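Local coordinates for protein Sam-dependent methyltransferases (Streptomyces davawensis jcm 4913, PDB 4D7K) that transfers two methyl groups from S-adenosyl-L-methionine to 8-amino-8-demethyl-D-riboflavin, the last two steps in making the antibiotic roseoflavin, at the interface of chains A and B. Sequence-based numbering; all coordinates share one arbitrary frame. Chains: chain A/B, Sam-dependent methyltransferases.

Contact 1: the interface of chains A and B. Residues chain A 17, 20; chain B 26, 30, 89, 93, 101, 105.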
ATOM      1  N   LEU A  17       6.930   4.880  -8.321  1.00 34.12           N
ATOM      2  CA  LEU A  17       5.563   4.474  -8.645  1.00 35.49           C
ATOM      3  C   LEU A  17       5.415   2.955  -8.653  1.00 29.81           C
ATOM      4  O   LEU A  17       4.468   2.417  -8.085  1.00 33.26           O
ATOM      5  CB  LEU A  17       5.128   5.053  -9.996  1.00 28.70           C
ATOM      6  CG  LEU A  17       4.552   6.468  -9.943  1.00 29.16           C
ATOM      7  CD1 LEU A  17       4.236   7.010 -11.331  1.00 30.63           C
ATOM      8  CD2 LEU A  17       3.306   6.485  -9.064  1.00 32.97           C
ATOM      9  N   TYR A  20       5.419   1.626  -5.019  1.00 34.00           N
ATOM     10  CA  TYR A  20       4.145   1.762  -4.307  1.00 28.25           C
ATOM     11  C   TYR A  20       3.193   0.629  -4.675  1.00 33.79           C
ATOM     12  O   TYR A  20       2.428   0.154  -3.835  1.00 40.01           O
ATOM     13  CB  TYR A  20       3.482   3.117  -4.600  1.00 29.06           C
ATOM     14  CG  TYR A  20       4.087   4.264  -3.825  1.00 29.09           C
ATOM     15  CD1 TYR A  20       4.129   4.236  -2.434  1.00 33.49           C
ATOM     16  CD2 TYR A  20       4.618   5.373  -4.477  1.00 31.75           C
ATOM     17  CE1 TYR A  20       4.683   5.270  -1.714  1.00 31.16           C
ATOM     18  CE2 TYR A  20       5.181   6.422  -3.758  1.00 35.66           C
ATOM     19  CZ  TYR A  20       5.206   6.359  -2.375  1.00 33.26           C
ATOM     20  OH  TYR A  20       5.751   7.386  -1.648  1.00 35.75           O
TER
ATOM     21  N   VAL B  26      -0.458   6.523   0.710  1.00 36.22           N
ATOM     22  CA  VAL B  26       0.027   7.194  -0.492  1.00 29.30           C
ATOM     23  C   VAL B  26      -0.577   6.547  -1.740  1.00 28.89           C
ATOM     24  O   VAL B  26      -0.955   7.236  -2.693  1.00 30.13           O
ATOM     25  CB  VAL B  26       1.577   7.171  -0.577  1.00 38.92           C
ATOM     26  CG1 VAL B  26       2.047   7.673  -1.931  1.00 30.85           C
ATOM     27  CG2 VAL B  26       2.186   8.023   0.532  1.00 22.44           C
ATOM     28  N   LEU B  30      -2.652   8.605  -4.577  1.00 29.61           N
ATOM     29  CA  LEU B  30      -2.305   8.640  -5.989  1.00 29.69           C
ATOM     30  C   LEU B  30      -3.459   8.157  -6.847  1.00 31.66           C
ATOM     31  O   LEU B  30      -3.705   8.685  -7.935  1.00 32.97           O
ATOM     32  CB  LEU B  30      -1.066   7.789  -6.255  1.00 26.38           C
ATOM     33  CG  LEU B  30       0.196   8.208  -5.505  1.00 29.20           C
ATOM     34  CD1 LEU B  30       1.368   7.289  -5.852  1.00 30.30           C
ATOM     35  CD2 LEU B  30       0.522   9.659  -5.801  1.00 23.32           C
ATOM     36  N   MET B  89       6.665  12.738 -10.480  1.00 32.49           N
ATOM     37  CA  MET B  89       5.883  11.524 -10.262  1.00 44.28           C
ATOM     38  C   MET B  89       4.425  11.698 -10.711  1.00 47.36           C
ATOM     39  O   MET B  89       3.791  10.745 -11.168  1.00 43.79           O
ATOM     40  CB  MET B  89       5.943  11.115  -8.789  1.00 41.07           C
ATOM     41  CG  MET B  89       5.835   9.622  -8.559  1.00 49.71           C
ATOM     42  SD  MET B  89       5.989   9.152  -6.827  1.00 75.01           S
ATOM     43  CE  MET B  89       4.548   9.957  -6.139  1.00 67.76           C
ATOM     44  N   LEU B  93       1.432  10.166 -14.187  1.00 31.75           N
ATOM     45  CA  LEU B  93       0.058   9.723 -13.994  1.00 30.36           C
ATOM     46  C   LEU B  93      -0.892  10.398 -14.982  1.00 34.42           C
ATOM     47  O   LEU B  93      -2.107  10.247 -14.883  1.00 44.62           O
ATOM     48  CB  LEU B  93      -0.398   9.982 -12.551  1.00 23.92           C
ATOM     49  CG  LEU B  93       0.393   9.221 -11.473  1.00 23.83           C
ATOM     50  CD1 LEU B  93      -0.111   9.519 -10.073  1.00 22.59           C
ATOM     51  CD2 LEU B  93       0.382   7.717 -11.734  1.00 26.34           C
ATOM     52  N   MET B 101       2.313   5.729 -16.234  1.00 33.72           N
ATOM     53  CA  MET B 101       2.145   4.602 -15.327  1.00 33.64           C
ATOM     54  C   MET B 101       0.826   4.728 -14.572  1.00 33.35           C
ATOM     55  O   MET B 101       0.676   4.218 -13.460  1.00 33.18           O
ATOM     56  CB  MET B 101       3.327   4.506 -14.359  1.00 32.51           C
ATOM     57  CG  MET B 101       4.649   4.219 -15.063  1.00 37.81           C
ATOM     58  SD  MET B 101       6.069   4.252 -13.958  1.00 49.05           S
ATOM     59  CE  MET B 101       5.889   2.659 -13.161  1.00 31.51           C
ATOM     60  N   THR B 105      -1.270   2.320 -11.332  1.00 41.05           N
ATOM     61  CA  THR B 105      -1.590   3.111 -10.154  1.00 35.00           C
ATOM     62  C   THR B 105      -3.095   3.092  -9.872  1.00 33.47           C
ATOM     63  O   THR B 105      -3.519   3.211  -8.723  1.00 41.41           O
ATOM     64  CB  THR B 105      -1.104   4.566 -10.313  1.00 36.26           C
ATOM     65  OG1 THR B 105       0.292   4.566 -10.627  1.00 37.65           O
ATOM     66  CG2 THR B 105      -1.318   5.358  -9.027  1.00 36.79           C
TER

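Contact 2: the interface of chains A and B. Residues chain A 108, 117, 162, 297-298, 301; chain B 21, 25.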
ATOM      1  N   PHE A 108      -6.082  -1.117   9.050  1.00 28.23           N
ATOM      2  CA  PHE A 108      -6.190  -0.309   7.838  1.00 35.92           C
ATOM      3  C   PHE A 108      -6.353  -1.149   6.574  1.00 45.44           C
ATOM      4  O   PHE A 108      -6.428  -0.610   5.470  1.00 53.95           O
ATOM      5  CB  PHE A 108      -4.969   0.610   7.710  1.00 32.21           C
ATOM      6  CG  PHE A 108      -4.892   1.641   8.794  1.00 32.62           C
ATOM      7  CD1 PHE A 108      -5.610   2.822   8.695  1.00 29.73           C
ATOM      8  CD2 PHE A 108      -4.143   1.410   9.934  1.00 29.31           C
ATOM      9  CE1 PHE A 108      -5.562   3.765   9.701  1.00 27.36           C
ATOM     10  CE2 PHE A 108      -4.092   2.347  10.946  1.00 34.40           C
ATOM     11  CZ  PHE A 108      -4.801   3.528  10.829  1.00 31.56           C
ATOM     12  N   TYR A 117     -11.177   4.037   2.377  1.00 44.67           N
ATOM     13  CA  TYR A 117     -10.068   4.663   1.662  1.00 55.29           C
ATOM     14  C   TYR A 117     -10.287   4.621   0.146  1.00 55.95           C
ATOM     15  O   TYR A 117      -9.748   5.446  -0.590  1.00 57.02           O
ATOM     16  CB  TYR A 117      -8.740   3.995   2.043  1.00 48.93           C
ATOM     17  CG  TYR A 117      -8.249   4.421   3.410  1.00 39.30           C
ATOM     18  CD1 TYR A 117      -8.792   3.870   4.565  1.00 42.30           C
ATOM     19  CD2 TYR A 117      -7.269   5.392   3.546  1.00 34.14           C
ATOM     20  CE1 TYR A 117      -8.365   4.269   5.814  1.00 40.91           C
ATOM     21  CE2 TYR A 117      -6.833   5.795   4.790  1.00 34.98           C
ATOM     22  CZ  TYR A 117      -7.384   5.230   5.921  1.00 39.50           C
ATOM     23  OH  TYR A 117      -6.954   5.630   7.164  1.00 44.15           O
ATOM     24  N   PHE A 162       0.891   3.704  17.518  1.00 40.90           N
ATOM     25  CA  PHE A 162       1.265   5.029  17.030  1.00 40.05           C
ATOM     26  C   PHE A 162       1.792   5.902  18.169  1.00 39.59           C
ATOM     27  O   PHE A 162       2.710   6.695  17.979  1.00 36.66           O
ATOM     28  CB  PHE A 162       0.076   5.713  16.350  1.00 35.25           C
ATOM     29  CG  PHE A 162      -0.287   5.118  15.016  1.00 33.05           C
ATOM     30  CD1 PHE A 162       0.689   4.820  14.082  1.00 43.17           C
ATOM     31  CD2 PHE A 162      -1.608   4.855  14.700  1.00 41.36           C
ATOM     32  CE1 PHE A 162       0.352   4.273  12.854  1.00 38.49           C
ATOM     33  CE2 PHE A 162      -1.950   4.308  13.477  1.00 38.41           C
ATOM     34  CZ  PHE A 162      -0.969   4.018  12.556  1.00 39.35           C
ATOM     35  N   VAL A 297       0.398  13.876   4.382  1.00 37.87           N
ATOM     36  CA  VAL A 297      -0.109  12.571   3.965  1.00 34.92           C
ATOM     37  C   VAL A 297      -1.045  11.947   5.003  1.00 34.99           C
ATOM     38  O   VAL A 297      -2.088  11.404   4.650  1.00 33.66           O
ATOM     39  CB  VAL A 297       1.046  11.589   3.684  1.00 31.57           C
ATOM     40  CG1 VAL A 297       0.506  10.197   3.423  1.00 32.66           C
ATOM     41  CG2 VAL A 297       1.869  12.071   2.493  1.00 24.92           C
ATOM     42  N   LEU A 298      -0.684  12.035   6.279  1.00 36.58           N
ATOM     43  CA  LEU A 298      -1.465  11.390   7.334  1.00 35.52           C
ATOM     44  C   LEU A 298      -2.817  12.059   7.576  1.00 37.24           C
ATOM     45  O   LEU A 298      -3.685  11.482   8.225  1.00 46.70           O
ATOM     46  CB  LEU A 298      -0.681  11.358   8.649  1.00 34.30           C
ATOM     47  CG  LEU A 298       0.583  10.500   8.728  1.00 41.21           C
ATOM     48  CD1 LEU A 298       1.086  10.464  10.164  1.00 41.43           C
ATOM     49  CD2 LEU A 298       0.344   9.084   8.210  1.00 41.32           C
ATOM     50  N   ASP A 301      -6.052  10.067   6.732  1.00 31.90           N
ATOM     51  CA  ASP A 301      -6.771   9.296   7.744  1.00 39.89           C
ATOM     52  C   ASP A 301      -7.949  10.078   8.315  1.00 37.22           C
ATOM     53  O   ASP A 301      -9.048   9.548   8.454  1.00 32.07           O
ATOM     54  CB  ASP A 301      -5.826   8.888   8.877  1.00 48.16           C
ATOM     55  CG  ASP A 301      -4.804   7.850   8.445  1.00 53.15           C
ATOM     56  OD1 ASP A 301      -5.075   7.089   7.491  1.00 57.30           O
ATOM     57  OD2 ASP A 301      -3.724   7.789   9.069  1.00 54.70           O
TER
ATOM     58  N   ASN B  21       2.477   0.949   6.242  1.00 32.62           N
ATOM     59  CA  ASN B  21       1.215   1.587   6.595  1.00 34.23           C
ATOM     60  C   ASN B  21       1.072   2.942   5.908  1.00 43.34           C
ATOM     61  O   ASN B  21       0.009   3.282   5.394  1.00 46.36           O
ATOM     62  CB  ASN B  21       1.109   1.747   8.111  1.00 38.36           C
ATOM     63  CG  ASN B  21      -0.248   2.257   8.553  1.00 41.13           C
ATOM     64  OD1 ASN B  21      -0.406   3.433   8.889  1.00 40.10           O
ATOM     65  ND2 ASN B  21      -1.234   1.371   8.564  1.00 42.65           N
ATOM     66  N   LYS B  25      -1.420   4.421   2.355  1.00 32.91           N
ATOM     67  CA  LYS B  25      -2.162   5.673   2.225  1.00 35.46           C
ATOM     68  C   LYS B  25      -1.758   6.456   0.980  1.00 31.61           C
ATOM     69  O   LYS B  25      -2.609   7.000   0.277  1.00 33.37           O
ATOM     70  CB  LYS B  25      -1.957   6.538   3.467  1.00 32.31           C
ATOM     71  CG  LYS B  25      -2.240   5.815   4.769  1.00 33.95           C
ATOM     72  CD  LYS B  25      -1.935   6.709   5.960  1.00 43.62           C
ATOM     73  CE  LYS B  25      -1.884   5.907   7.245  1.00 52.06           C
ATOM     74  NZ  LYS B  25      -3.113   5.085   7.439  1.00 48.09           N
TER

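Contact 1: the interface of chains A and B
A:Leu17 shows how one leucine can plug a socket formed by its partner subunit. The branch carbon and both methyls each meet a different residue. CG lies against CG of B:Met89 at 3.7 Å. CD1 lies beside CD2 of B:Leu93 at 3.9 Å. CD2 meets CD1 of B:Leu30 at 3.8 Å. With CD1 anti to CA (chi2 176°), CD2 is directed at B:Leu30 while CD1 passes alongside B:Leu93. Beside CD2 stands the hydroxyl OG1 of B:Thr105. That hydroxyl donates a hydrogen bond of 2.9 Å to the carbonyl O of B:Met101, tilted 29° from the carbonyl plane, which ties two walls of the socket together. One helical turn on, the contact changes character: B:Val26 sets its CG1 methyl on one face of the A:Tyr20 ring, 3.7 Å from the centroid and shifted toward the rim on the CZ side. CG1 gets there by standing anti to the backbone N (chi1 171°). Next to CZ, at CE2, the sulfur of B:Met89 makes a light approach. The looser margin is at B:Met101, in a loop: its CB stays 4.0 Å from CD1 of A:Leu17, and its terminal methyl CE, folded round by chi3, is 4.0 Å from CB of A:Leu17. In the fold, helix 13-35 of chain A lies against helices 13-35, 88-91 and 102-107 of chain B, with much of the patch in the dimerisation domain.

Contact 2: the interface of chains A and B
B:Lys25 reaches into chain A and brings its ammonium group against a carboxylate and, at about a right angle, an aromatic face, a compact example of a charge held by two kinds of partner. Its NZ forms a salt bridge with OD1 of A:Asp301 at 2.8 Å, using the syn lone pair of that oxygen; the bond to OD2, at 3.2 Å, is weak. The two side chains cross at about a right angle, and the final bend of the lysine (chi4 -53°) turns NZ toward the acid after an otherwise extended chain. The same nitrogen stands over one face of the A:Phe108 ring, 3.9 Å from its centroid and displaced toward the CD1 and CE1 rim, a cation-pi contact. A:Tyr117 forms the second shell: its hydroxyl sits above the carboxylate plane, implausibly close to A:Asp301 OD1, so the length is doubtful, while OD1 itself lies at the edge of the tyrosine ring, in its plane. This is a second contact on OD1 that may limit the acid's rotation. Farther along the lysine, CD passes CD2 of A:Leu298 at 4.0 Å, an apolar flank for the aliphatic stem. One turn earlier on the same helix, B:Asn21 presents its amide to A:Phe108, the two planes 70° apart, with ND2 near the CD2 side of the ring. OD1 of B:Asn21 lies 3.8 Å from A:Phe162 CZ, which is off to the side of its C=O, and the A:Phe162 ring meets A:Phe108 CE2 at its own edge. For the homodimer, this site clamps the N-terminal helix of one subunit to helix 293-305 and the neighbouring aromatic residues of the other.

Contact 1 and contact 2 have centres about 16 Å apart and share helix 13-35 of chain B. Its residues B:Asn21 and B:Lys25 serve contact 2, whereas the adjacent B:Val26, with B:Leu30 a turn later, serves contact 1. Neighbouring positions on one helix therefore divide their work between an apolar seam with the partner's equivalent helix and a charged grip on the partner's helix 293-305, within the methyltransferase domain. Because the dimer is two-fold symmetric, each contact recurs with the chains exchanged. The dimerisation helix thereby couples both subunits and could help set each catalytic domain relative to its partner.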